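Side-chain contacts in orotidine 5'-phosphate decarboxylase (Sulfolobus solfataricus, PDB 4DBD), which probably catalyses the decarboxylation of orotidine 5'-monophosphate to UMP, the last step of de novo UMP synthesis: residues Ser4-Ala9 and Arg201-Ile206; Leu8-Pro13 and Gln17-Met22; Glu117-Leu122 and Gly143-His148; Gly171-Ala176 and Glu184-Ser189. All coordinates share one frame; numbering follows the deposited sequence.

Contact 1 (Ser4-Ala9 and Arg201-Ile206); sequences SRVILA and RTINKI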
loop_
_atom_site.group_PDB
_atom_site.type_symbol
_atom_site.label_atom_id
_atom_site.label_comp_id
_atom_site.label_asym_id
_atom_site.label_seq_id
_atom_site.Cartn_x
_atom_site.Cartn_y
_atom_site.Cartn_z
ATOM N N SER A 4 -1.292 26.306 -12.507
ATOM C CA SER A 4 -0.295 25.255 -12.344
ATOM C C SER A 4 -0.836 23.882 -12.713
ATOM O O SER A 4 -2.029 23.602 -12.575
ATOM C CB SER A 4 0.243 25.231 -10.907
ATOM O OG SER A 4 1.251 24.239 -10.760
ATOM N N ARG A 5 0.068 23.028 -13.178
ATOM C CA ARG A 5 -0.252 21.668 -13.560
ATOM C C ARG A 5 0.475 20.723 -12.627
ATOM O O ARG A 5 0.567 19.520 -12.902
ATOM C CB ARG A 5 0.248 21.415 -14.974
ATOM C CG ARG A 5 -0.392 22.282 -16.027
ATOM C CD ARG A 5 -1.697 21.678 -16.458
ATOM N NE ARG A 5 -2.210 22.291 -17.678
ATOM C CZ ARG A 5 -2.801 21.612 -18.654
ATOM N NH1 ARG A 5 -2.948 20.295 -18.551
ATOM N NH2 ARG A 5 -3.242 22.245 -19.734
ATOM N N VAL A 6 1.024 21.272 -11.551
ATOM C CA VAL A 6 1.863 20.486 -10.647
ATOM C C VAL A 6 1.132 20.002 -9.400
ATOM O O VAL A 6 0.427 20.767 -8.737
ATOM C CB VAL A 6 3.114 21.261 -10.195
ATOM C CG1 VAL A 6 3.860 20.484 -9.126
ATOM C CG2 VAL A 6 4.022 21.561 -11.379
ATOM N N ILE A 7 1.306 18.721 -9.088
ATOM C CA ILE A 7 0.852 18.181 -7.813
ATOM C C ILE A 7 2.098 17.891 -6.984
ATOM O O ILE A 7 2.945 17.090 -7.395
ATOM C CB ILE A 7 0.029 16.875 -7.990
ATOM C CG1 ILE A 7 -1.307 17.168 -8.675
ATOM C CG2 ILE A 7 -0.203 16.211 -6.633
ATOM C CD1 ILE A 7 -2.016 15.939 -9.195
ATOM N N LEU A 8 2.233 18.554 -5.838
ATOM C CA LEU A 8 3.391 18.335 -4.982
ATOM C C LEU A 8 3.308 16.981 -4.298
ATOM O O LEU A 8 2.334 16.689 -3.604
ATOM C CB LEU A 8 3.518 19.428 -3.910
ATOM C CG LEU A 8 4.616 19.216 -2.866
ATOM C CD1 LEU A 8 6.002 19.177 -3.535
ATOM C CD2 LEU A 8 4.582 20.289 -1.771
ATOM N N ALA A 9 4.337 16.157 -4.475
ATOM C CA ALA A 9 4.394 14.902 -3.738
ATOM C C ALA A 9 5.109 15.183 -2.440
ATOM O O ALA A 9 6.346 15.198 -2.388
ATOM C CB ALA A 9 5.112 13.816 -4.537
ATOM N N ARG A 201 8.375 27.525 -8.798
ATOM C CA ARG A 201 8.106 28.588 -9.769
ATOM C C ARG A 201 8.847 28.350 -11.098
ATOM O O ARG A 201 8.295 28.548 -12.177
ATOM C CB ARG A 201 8.419 29.970 -9.171
ATOM C CG ARG A 201 7.589 30.272 -7.920
ATOM C CD ARG A 201 7.592 31.745 -7.482
ATOM N NE ARG A 201 6.306 32.066 -6.850
ATOM C CZ ARG A 201 6.133 32.829 -5.769
ATOM N NH1 ARG A 201 7.165 33.394 -5.150
ATOM N NH2 ARG A 201 4.906 33.027 -5.306
ATOM N N THR A 202 10.095 27.906 -11.008
ATOM C CA THR A 202 10.898 27.617 -12.188
ATOM C C THR A 202 10.280 26.473 -13.002
ATOM O O THR A 202 10.134 26.561 -14.228
ATOM C CB THR A 202 12.328 27.253 -11.773
ATOM O OG1 THR A 202 12.920 28.352 -11.054
ATOM C CG2 THR A 202 13.174 26.907 -12.988
ATOM N N ILE A 203 9.898 25.403 -12.306
ATOM C CA ILE A 203 9.247 24.253 -12.937
ATOM C C ILE A 203 7.911 24.641 -13.568
ATOM O O ILE A 203 7.586 24.204 -14.674
ATOM C CB ILE A 203 9.026 23.125 -11.912
ATOM C CG1 ILE A 203 10.377 22.526 -11.496
ATOM C CG2 ILE A 203 8.062 22.071 -12.466
ATOM C CD1 ILE A 203 10.312 21.667 -10.251
ATOM N N ASN A 204 7.128 25.450 -12.863
ATOM C CA ASN A 204 5.895 25.962 -13.437
ATOM C C ASN A 204 6.171 26.700 -14.743
ATOM O O ASN A 204 5.454 26.508 -15.733
ATOM C CB ASN A 204 5.151 26.871 -12.449
ATOM C CG ASN A 204 4.320 26.091 -11.445
ATOM O OD1 ASN A 204 3.924 24.950 -11.699
ATOM N ND2 ASN A 204 4.045 26.708 -10.298
ATOM N N LYS A 205 7.208 27.535 -14.752
ATOM C CA LYS A 205 7.562 28.266 -15.972
ATOM C C LYS A 205 7.930 27.311 -17.104
ATOM O O LYS A 205 7.476 27.473 -18.233
ATOM C CB LYS A 205 8.717 29.247 -15.722
ATOM C CG LYS A 205 8.371 30.415 -14.807
ATOM C CD LYS A 205 9.553 31.371 -14.711
ATOM C CE LYS A 205 9.476 32.243 -13.468
ATOM N NZ LYS A 205 10.809 32.306 -12.805
ATOM N N ILE A 206 8.767 26.322 -16.797
ATOM C CA ILE A 206 9.160 25.318 -17.785
ATOM C C ILE A 206 7.943 24.632 -18.388
ATOM O O ILE A 206 7.851 24.424 -19.604
ATOM C CB ILE A 206 10.082 24.248 -17.161
ATOM C CG1 ILE A 206 11.450 24.853 -16.831
ATOM C CG2 ILE A 206 10.250 23.062 -18.107
ATOM C CD1 ILE A 206 12.290 24.004 -15.880
HETATM O O HOH W 1 2.641 24.028 -14.010
#
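The side chain of Asn-204 overlaps both Ser-4 and Val-6, and so fastens the last long helix of this TIM barrel, 196-210, over the start of its first strand, 6-10. Its carboxamide oxygen does most of the touching. Asn-204 OD1 lies 2.9 Å from Ser-4 OG and 3.4 Å from Val-6 CG2, the methyl that the valine turns toward the helix, while its amide nitrogen ND2 donates to Glu-25 O in the loop before the second strand. With CG anti to the carbonyl carbon (chi1 -82°), the asparagine brings its amide from the helix surface to the residues that lead into strand 6-10.

Ser-4 forms an ST turn, its OG accepting from Val-6 N at 3.1 Å with an N-H...O angle of 159°. The turn thus places the hydroxyl between the strand's first amide and the asparagine, with Glu-25 O a second acceptor within reach. Next to this polar group the contact is apolar: Val-6 CG2 meets Ile-203 CG2 at 4.2 Å, and Ile-186 and Ile-190 border the same patch. A water links the segments a second time, accepting from Arg-5 N at 2.9 Å and donating to Asn-204 OD1 at 2.8 Å.

Contact 2 (Leu8-Pro13 and Gln17-Met22); sequences LAMDKP and QVLKEM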
loop_
_atom_site.group_PDB
_atom_site.type_symbol
_atom_site.label_atom_id
_atom_site.label_comp_id
_atom_site.label_asym_id
_atom_site.label_seq_id
_atom_site.Cartn_x
_atom_site.Cartn_y
_atom_site.Cartn_z
ATOM N N LEU A 8 2.233 18.554 -5.838
ATOM C CA LEU A 8 3.391 18.335 -4.982
ATOM C C LEU A 8 3.308 16.981 -4.298
ATOM O O LEU A 8 2.334 16.689 -3.604
ATOM C CB LEU A 8 3.518 19.428 -3.910
ATOM C CG LEU A 8 4.616 19.216 -2.866
ATOM C CD1 LEU A 8 6.002 19.177 -3.535
ATOM C CD2 LEU A 8 4.582 20.289 -1.771
ATOM N N ALA A 9 4.337 16.157 -4.475
ATOM C CA ALA A 9 4.394 14.902 -3.738
ATOM C C ALA A 9 5.109 15.183 -2.440
ATOM O O ALA A 9 6.346 15.198 -2.388
ATOM C CB ALA A 9 5.112 13.816 -4.537
ATOM N N MET A 10 4.340 15.456 -1.393
ATOM C CA MET A 10 4.954 15.793 -0.121
ATOM C C MET A 10 5.293 14.537 0.656
ATOM O O MET A 10 4.517 14.080 1.495
ATOM C CB MET A 10 4.070 16.735 0.697
ATOM C CG MET A 10 4.787 17.298 1.903
ATOM S SD MET A 10 4.090 18.865 2.461
ATOM C CE MET A 10 2.439 18.333 2.925
ATOM N N ASP A 11 6.464 13.987 0.362
ATOM C CA ASP A 11 6.953 12.784 1.021
ATOM C C ASP A 11 8.017 13.142 2.061
ATOM O O ASP A 11 8.547 12.272 2.756
ATOM C CB ASP A 11 7.522 11.822 -0.026
ATOM C CG ASP A 11 6.464 11.320 -0.984
ATOM O OD1 ASP A 11 5.374 10.912 -0.510
ATOM O OD2 ASP A 11 6.719 11.337 -2.210
ATOM N N LYS A 12 8.334 14.433 2.142
ATOM C CA LYS A 12 9.090 14.995 3.254
ATOM C C LYS A 12 8.356 16.242 3.715
ATOM O O LYS A 12 7.737 16.932 2.900
ATOM C CB LYS A 12 10.502 15.382 2.817
ATOM C CG LYS A 12 11.516 14.257 2.833
ATOM C CD LYS A 12 12.886 14.832 2.512
ATOM C CE LYS A 12 13.995 13.807 2.637
ATOM N NZ LYS A 12 15.292 14.432 2.242
ATOM N N PRO A 13 8.428 16.545 5.021
ATOM C CA PRO A 13 7.767 17.722 5.590
ATOM C C PRO A 13 8.207 19.041 4.953
ATOM O O PRO A 13 9.406 19.266 4.760
ATOM C CB PRO A 13 8.209 17.684 7.058
ATOM C CG PRO A 13 8.456 16.232 7.333
ATOM C CD PRO A 13 9.045 15.699 6.059
ATOM N N GLN A 17 4.144 27.757 6.176
ATOM C CA GLN A 17 4.299 29.015 5.449
ATOM C C GLN A 17 4.656 28.779 3.981
ATOM O O GLN A 17 4.100 29.425 3.090
ATOM C CB GLN A 17 5.327 29.924 6.131
ATOM C CG GLN A 17 4.998 30.217 7.586
ATOM C CD GLN A 17 3.589 30.758 7.768
ATOM O OE1 GLN A 17 3.109 31.556 6.960
ATOM N NE2 GLN A 17 2.916 30.322 8.834
ATOM N N VAL A 18 5.571 27.843 3.733
ATOM C CA VAL A 18 5.928 27.456 2.364
ATOM C C VAL A 18 4.712 26.981 1.569
ATOM O O VAL A 18 4.479 27.416 0.435
ATOM C CB VAL A 18 7.000 26.334 2.363
ATOM C CG1 VAL A 18 7.178 25.745 0.963
ATOM C CG2 VAL A 18 8.319 26.854 2.910
ATOM N N LEU A 19 3.930 26.090 2.169
ATOM C CA LEU A 19 2.765 25.543 1.486
ATOM C C LEU A 19 1.752 26.633 1.132
ATOM O O LEU A 19 1.073 26.548 0.118
ATOM C CB LEU A 19 2.122 24.430 2.322
ATOM C CG LEU A 19 3.066 23.259 2.620
ATOM C CD1 LEU A 19 2.454 22.261 3.604
ATOM C CD2 LEU A 19 3.468 22.560 1.327
ATOM N N LYS A 20 1.663 27.672 1.961
ATOM C CA LYS A 20 0.705 28.748 1.704
ATOM C C LYS A 20 1.036 29.570 0.457
ATOM O O LYS A 20 0.131 30.060 -0.220
ATOM C CB LYS A 20 0.536 29.649 2.932
ATOM C CG LYS A 20 -0.217 28.989 4.075
ATOM C CD LYS A 20 -1.631 28.595 3.659
ATOM C CE LYS A 20 -2.496 29.815 3.366
ATOM N NZ LYS A 20 -3.901 29.448 3.007
ATOM N N GLU A 21 2.323 29.717 0.151
ATOM C CA GLU A 21 2.731 30.365 -1.095
ATOM C C GLU A 21 2.483 29.452 -2.281
ATOM O O GLU A 21 2.053 29.898 -3.352
ATOM C CB GLU A 21 4.210 30.754 -1.061
ATOM C CG GLU A 21 4.508 32.012 -0.256
ATOM C CD GLU A 21 3.660 33.204 -0.685
ATOM O OE1 GLU A 21 3.839 33.697 -1.821
ATOM O OE2 GLU A 21 2.807 33.644 0.118
ATOM N N MET A 22 2.762 28.168 -2.088
ATOM C CA MET A 22 2.577 27.190 -3.150
ATOM C C MET A 22 1.106 27.002 -3.475
ATOM O O MET A 22 0.757 26.687 -4.607
ATOM C CB MET A 22 3.195 25.853 -2.748
ATOM C CG MET A 22 4.679 25.914 -2.450
ATOM S SD MET A 22 5.332 24.241 -2.261
ATOM C CE MET A 22 7.070 24.513 -2.611
#
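Met-22 N donates to Val-18 O at 3.1 Å, a backbone bond of helix 16-22 that holds the methionine one turn beyond that valine, where its side chain can face Leu-8. The contact itself is wholly apolar. It joins strand and helix of the first beta-alpha-beta unit of the TIM barrel, whose short segments 8-10 and 17-22 run nearly antiparallel, at 163°, with their axes 12.4 Å apart.

Leu-19 bridges that distance with both methyls. It meets Met-10 tip to tip: Met-10 SD is 3.9 Å from Leu-19 CD2 and sits equally near CD1, so the sulfur rests against the fork of the leucine. The thioether is bent at its end (chi3 63°), which swings the terminal methyl beside the leucine as well, with Met-10 CE 4.0 Å from Leu-19 CD1. Leu-8 comes in across the leucine at about a right angle, its CD2 lying 4.0 Å from Leu-19 CD2. Cutting Leu-19 back to an alanine is likely to open a gap between strand and helix and to leave the Met-10 thioether freer to turn.

Leu-51 packs on Leu-19 from a loop, and Met-22 is covered by Pro-196 and Leu-200. Beyond Met-10, the centre of an inverse gamma turn, the chain leads directly to Asp-11, a predicted substrate-binding residue. At the other end of the cluster, the same Leu-8 CD2 also lies 4.1 Å from Met-22 SD, with the two side chains again crossing steeply.

Contact 3 (Glu117-Leu122 and Gly143-His148); sequences EGWSTL and GTKLDH. With SO4 (sulfate ion), chain C.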
loop_
_atom_site.group_PDB
_atom_site.type_symbol
_atom_site.label_atom_id
_atom_site.label_comp_id
_atom_site.label_asym_id
_atom_site.label_seq_id
_atom_site.Cartn_x
_atom_site.Cartn_y
_atom_site.Cartn_z
ATOM N N GLU A 117 11.504 0.568 -13.815
ATOM C CA GLU A 117 11.711 -0.419 -14.868
ATOM C C GLU A 117 11.045 -1.752 -14.560
ATOM O O GLU A 117 10.633 -2.468 -15.478
ATOM C CB GLU A 117 13.207 -0.627 -15.130
ATOM C CG GLU A 117 13.819 0.410 -16.041
ATOM C CD GLU A 117 15.317 0.235 -16.191
ATOM O OE1 GLU A 117 16.044 1.234 -16.018
ATOM O OE2 GLU A 117 15.766 -0.897 -16.480
ATOM N N GLY A 118 10.929 -2.070 -13.271
ATOM C CA GLY A 118 10.395 -3.344 -12.839
ATOM C C GLY A 118 8.891 -3.471 -13.006
ATOM O O GLY A 118 8.342 -4.563 -12.883
ATOM N N TRP A 119 8.218 -2.360 -13.293
ATOM C CA TRP A 119 6.773 -2.413 -13.514
ATOM C C TRP A 119 6.446 -3.171 -14.790
ATOM O O TRP A 119 6.857 -2.770 -15.883
ATOM C CB TRP A 119 6.165 -1.010 -13.593
ATOM C CG TRP A 119 4.674 -1.039 -13.809
ATOM C CD1 TRP A 119 4.011 -0.900 -14.992
ATOM C CD2 TRP A 119 3.669 -1.238 -12.808
ATOM N NE1 TRP A 119 2.654 -0.988 -14.790
ATOM C CE2 TRP A 119 2.419 -1.197 -13.453
ATOM C CE3 TRP A 119 3.712 -1.441 -11.423
ATOM C CZ2 TRP A 119 1.212 -1.355 -12.762
ATOM C CZ3 TRP A 119 2.516 -1.581 -10.738
ATOM C CH2 TRP A 119 1.285 -1.542 -11.408
ATOM N N SER A 120 5.686 -4.253 -14.651
ATOM C CA SER A 120 5.328 -5.086 -15.791
ATOM C C SER A 120 4.267 -4.452 -16.685
ATOM O O SER A 120 3.264 -3.907 -16.215
ATOM C CB SER A 120 4.857 -6.469 -15.336
ATOM O OG SER A 120 4.560 -7.276 -16.459
ATOM N N THR A 121 4.511 -4.546 -17.983
ATOM C CA THR A 121 3.616 -4.034 -18.999
ATOM C C THR A 121 2.569 -5.093 -19.326
ATOM O O THR A 121 1.586 -4.819 -20.014
ATOM C CB THR A 121 4.419 -3.718 -20.282
ATOM O OG1 THR A 121 3.822 -2.623 -20.983
ATOM C CG2 THR A 121 4.493 -4.951 -21.194
ATOM N N LEU A 122 2.784 -6.301 -18.820
ATOM C CA LEU A 122 2.060 -7.480 -19.296
ATOM C C LEU A 122 0.562 -7.492 -19.010
ATOM O O LEU A 122 -0.183 -8.258 -19.618
ATOM C CB LEU A 122 2.697 -8.749 -18.729
ATOM C CG LEU A 122 4.162 -8.949 -19.115
ATOM C CD1 LEU A 122 4.681 -10.284 -18.599
ATOM C CD2 LEU A 122 4.320 -8.844 -20.626
ATOM N N GLY A 143 5.356 9.053 -15.491
ATOM C CA GLY A 143 5.914 10.113 -16.321
ATOM C C GLY A 143 7.121 9.702 -17.153
ATOM O O GLY A 143 7.490 10.398 -18.102
ATOM N N THR A 144 7.743 8.581 -16.797
ATOM C CA THR A 144 8.807 7.999 -17.608
ATOM C C THR A 144 8.192 7.217 -18.762
ATOM O O THR A 144 8.886 6.821 -19.701
ATOM C CB THR A 144 9.623 6.992 -16.805
ATOM O OG1 THR A 144 8.721 6.075 -16.177
ATOM C CG2 THR A 144 10.461 7.684 -15.756
ATOM N N LYS A 145 6.889 6.976 -18.667
ATOM C CA LYS A 145 6.199 6.090 -19.596
ATOM C C LYS A 145 5.306 6.903 -20.535
ATOM O O LYS A 145 4.069 6.791 -20.488
ATOM C CB LYS A 145 5.366 5.066 -18.814
ATOM C CG LYS A 145 6.134 4.334 -17.700
ATOM C CD LYS A 145 7.282 3.489 -18.267
ATOM C CE LYS A 145 7.896 2.560 -17.205
ATOM N NZ LYS A 145 7.010 1.412 -16.826
ATOM N N LEU A 146 5.939 7.721 -21.377
ATOM C CA LEU A 146 5.217 8.669 -22.228
ATOM C C LEU A 146 4.267 8.001 -23.218
ATOM O O LEU A 146 3.156 8.475 -23.395
ATOM C CB LEU A 146 6.167 9.617 -22.966
ATOM C CG LEU A 146 7.080 10.521 -22.131
ATOM C CD1 LEU A 146 7.737 11.561 -23.026
ATOM C CD2 LEU A 146 6.317 11.204 -20.997
ATOM N N ASP A 147 4.711 6.929 -23.875
ATOM C CA ASP A 147 3.848 6.209 -24.812
ATOM C C ASP A 147 2.551 5.805 -24.127
ATOM O O ASP A 147 1.462 5.936 -24.692
ATOM C CB ASP A 147 4.541 4.953 -25.343
ATOM C CG ASP A 147 5.637 5.268 -26.343
ATOM O OD1 ASP A 147 6.373 6.248 -26.113
ATOM O OD2 ASP A 147 5.750 4.542 -27.363
ATOM N N HIS A 148 2.674 5.304 -22.902
ATOM C CA HIS A 148 1.495 4.828 -22.174
ATOM C C HIS A 148 0.562 5.976 -21.791
ATOM O O HIS A 148 -0.664 5.808 -21.765
ATOM C CB HIS A 148 1.915 4.018 -20.946
ATOM C CG HIS A 148 2.633 2.745 -21.277
ATOM N ND1 HIS A 148 1.983 1.630 -21.761
ATOM C CD2 HIS A 148 3.942 2.409 -21.190
ATOM C CE1 HIS A 148 2.861 0.663 -21.957
ATOM N NE2 HIS A 148 4.056 1.109 -21.618
HETATM S S SO4 C . 7.455 -0.655 -21.416
HETATM O O1 SO4 C . 7.556 0.804 -21.385
HETATM O O2 SO4 C . 7.787 -1.191 -20.095
HETATM O O3 SO4 C . 6.094 -1.046 -21.782
HETATM O O4 SO4 C . 8.390 -1.192 -22.399
#
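Thr-121 and His-148 meet with their side chains at about a right angle, Thr-121 OG1 lying 3.6 Å from His-148 CE1. They link two of the elements around the TIM barrel, the loop that follows strand 107-113 and the first turn of helix 146-155. What joins them is a sulfate, probably from the crystallisation liquor, which lies at the edge of the imidazole with its sulfur in the ring plane. One oxygen takes both bonds. Thr-121 OG1 donates to sulfate O3 at 2.9 Å, and His-148 NE2 donates to the same O3 at 3.0 Å with an N-H...O angle of 158°, a nearly straight bond that uses the N-H of NE2.

Lys-145, at the N-cap position of the helix, takes another course. Bends at chi2 (-63°) and chi4 (72°) carry its ammonium to the backbone of the loop, where Lys-145 NZ donates to Met-114 O. There it passes 4.1 Å from Trp-119 CB, approaching the indole obliquely. The tryptophan side chain also packs on Val-113 and on Phe-87 of the second subunit, which places this loop at the dimer interface. Ser-120 makes an ST turn in the same loop, its OG accepting from Leu-122 N at 3.1 Å.

Contact 4 (Gly171-Ala176 and Glu184-Ser189); sequences GSYGDA and EIIGRS. With SO4 (sulfate ion), chain B.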
loop_
_atom_site.group_PDB
_atom_site.type_symbol
_atom_site.label_atom_id
_atom_site.label_comp_id
_atom_site.label_asym_id
_atom_site.label_seq_id
_atom_site.Cartn_x
_atom_site.Cartn_y
_atom_site.Cartn_z
ATOM N N GLY A 171 11.687 11.924 -15.622
ATOM C CA GLY A 171 10.756 12.771 -16.352
ATOM C C GLY A 171 11.219 14.217 -16.492
ATOM O O GLY A 171 11.429 14.918 -15.484
ATOM N N SER A 172 11.384 14.657 -17.744
ATOM C CA SER A 172 11.703 16.055 -18.058
ATOM C C SER A 172 10.441 16.907 -17.944
ATOM O O SER A 172 9.449 16.619 -18.598
ATOM C CB SER A 172 12.271 16.166 -19.466
ATOM O OG SER A 172 12.524 17.520 -19.809
ATOM N N TYR A 173 10.486 17.960 -17.124
ATOM C CA TYR A 173 9.267 18.682 -16.744
ATOM C C TYR A 173 8.425 19.127 -17.925
ATOM O O TYR A 173 8.915 19.823 -18.822
ATOM C CB TYR A 173 9.591 19.891 -15.860
ATOM C CG TYR A 173 10.575 19.557 -14.781
ATOM C CD1 TYR A 173 10.204 18.771 -13.696
ATOM C CD2 TYR A 173 11.882 20.008 -14.852
ATOM C CE1 TYR A 173 11.111 18.455 -12.708
ATOM C CE2 TYR A 173 12.796 19.701 -13.864
ATOM C CZ TYR A 173 12.412 18.928 -12.803
ATOM O OH TYR A 173 13.325 18.617 -11.821
ATOM N N GLY A 174 7.153 18.740 -17.903
ATOM C CA GLY A 174 6.199 19.142 -18.917
ATOM C C GLY A 174 5.984 18.095 -19.990
ATOM O O GLY A 174 5.023 18.177 -20.754
ATOM N N ASP A 175 6.870 17.103 -20.048
ATOM C CA ASP A 175 6.769 16.073 -21.088
ATOM C C ASP A 175 5.544 15.193 -20.915
ATOM O O ASP A 175 4.986 14.692 -21.900
ATOM C CB ASP A 175 8.018 15.179 -21.132
ATOM C CG ASP A 175 9.219 15.863 -21.767
ATOM O OD1 ASP A 175 9.111 17.028 -22.210
ATOM O OD2 ASP A 175 10.280 15.216 -21.831
ATOM N N ALA A 176 5.141 14.977 -19.667
ATOM C CA ALA A 176 3.981 14.141 -19.398
ATOM C C ALA A 176 2.710 14.877 -19.788
ATOM O O ALA A 176 1.851 14.324 -20.476
ATOM C CB ALA A 176 3.942 13.722 -17.943
ATOM N N GLU A 184 1.266 16.915 -13.478
ATOM C CA GLU A 184 2.504 16.220 -13.153
ATOM C C GLU A 184 2.770 16.204 -11.660
ATOM O O GLU A 184 2.693 17.236 -10.978
ATOM C CB GLU A 184 3.695 16.823 -13.921
ATOM C CG GLU A 184 3.795 16.269 -15.329
ATOM C CD GLU A 184 4.874 16.937 -16.180
ATOM O OE1 GLU A 184 5.912 17.400 -15.648
ATOM O OE2 GLU A 184 4.665 16.995 -17.400
ATOM N N ILE A 185 3.064 15.012 -11.152
ATOM C CA ILE A 185 3.384 14.833 -9.746
ATOM C C ILE A 185 4.882 14.931 -9.562
ATOM O O ILE A 185 5.644 14.173 -10.162
ATOM C CB ILE A 185 2.914 13.472 -9.260
ATOM C CG1 ILE A 185 1.386 13.422 -9.318
ATOM C CG2 ILE A 185 3.427 13.209 -7.840
ATOM C CD1 ILE A 185 0.804 12.037 -9.309
ATOM N N ILE A 186 5.292 15.866 -8.720
ATOM C CA ILE A 186 6.695 16.191 -8.534
ATOM C C ILE A 186 7.015 16.249 -7.050
ATOM O O ILE A 186 6.337 16.939 -6.276
ATOM C CB ILE A 186 7.031 17.529 -9.226
ATOM C CG1 ILE A 186 6.558 17.478 -10.681
ATOM C CG2 ILE A 186 8.528 17.818 -9.144
ATOM C CD1 ILE A 186 6.698 18.776 -11.437
ATOM N N GLY A 187 8.034 15.498 -6.652
ATOM C CA GLY A 187 8.419 15.405 -5.260
ATOM C C GLY A 187 9.776 16.023 -5.007
ATOM O O GLY A 187 9.880 17.227 -4.782
ATOM N N ARG A 188 10.820 15.200 -5.078
ATOM C CA ARG A 188 12.171 15.612 -4.680
ATOM C C ARG A 188 12.666 16.877 -5.374
ATOM O O ARG A 188 13.348 17.698 -4.754
ATOM C CB ARG A 188 13.171 14.470 -4.910
ATOM C CG ARG A 188 13.165 13.428 -3.797
ATOM C CD ARG A 188 13.917 12.188 -4.201
ATOM N NE ARG A 188 13.104 11.337 -5.063
ATOM C CZ ARG A 188 13.489 10.143 -5.500
ATOM N NH1 ARG A 188 14.680 9.672 -5.149
ATOM N NH2 ARG A 188 12.679 9.424 -6.276
ATOM N N SER A 189 12.347 17.018 -6.655
ATOM C CA SER A 189 12.733 18.204 -7.419
ATOM C C SER A 189 12.345 19.496 -6.688
ATOM O O SER A 189 13.010 20.519 -6.819
ATOM C CB SER A 189 12.092 18.170 -8.804
ATOM O OG SER A 189 12.672 17.153 -9.604
HETATM S S SO4 B . 9.726 12.058 -6.704
HETATM O O1 SO4 B . 8.484 11.454 -6.212
HETATM O O2 SO4 B . 10.556 12.462 -5.579
HETATM O O3 SO4 B . 10.469 11.077 -7.502
HETATM O O4 SO4 B . 9.402 13.217 -7.536
#
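A type II beta turn from Ser-172 to Asp-175, closed by Asp-175 N to Ser-172 O at 3.0 Å, sets Gly-174 at a positive phi of 98° and at the N-cap position of helix 175-179. Glu-184, on the last strand of the TIM barrel, reaches this helix start with an extended chain. Its OE1 accepts from Gly-174 N at 2.9 Å, using the syn lone pair. Glu-184 OE2 takes a weak bond from Ala-176 N at 3.1 Å and another bond from Val-177 N. A leucine in place of Glu-184 would probably leave these helix-start amides without their buried acceptor.

Farther along, Tyr-173 and Ile-186 cross obliquely, their CD1 atoms 4.2 Å apart, and the tyrosine meets Ser-189 at its edge, in the ring plane. Tyr-173 OH and Ser-189 OG share a 2.7 Å hydrogen bond that ties the loop to helix 188-191.

At the start of that helix a sulfate, probably from the crystallisation liquor, is bound. Gly-187 N donates to sulfate O4, and Arg-188 gives sulfate O2 two bonds, from N and NE, each 2.8 Å long. A bend at chi3 (-79°) turns the guanidinium edge-on to the anion, so that NH2 reaches O3; Gln-169 adds a further bond. Helix-start amides and an arginine gathered round a tetrahedral anion are consistent with the predicted substrate site, and suggest that the sulfate marks where the substrate's phosphate would probably sit.

From the N terminus, contact 1 begins just before strand 6-10 and contact 2 on it; they share Leu-8 and Ala-9. Contact 2 closes first, after only a short connection to helix 16-22. Contact 3 follows much later, joining the loop after strand 107-113 to helix 146-155, and contact 4 after it, across the last helix-strand step. Contact 1 closes last, on helix 196-210, and its span encloses both contacts 3 and 4. Contacts 1, 2 and 4 come together where the barrel shuts: strands 6-10 and 183-186 are neighbours, with Ala-9 N 2.8 Å from Ile-186 O. Contact 3 touches contact 4 through Leu-146, which packs on Asp-175 and Ala-176.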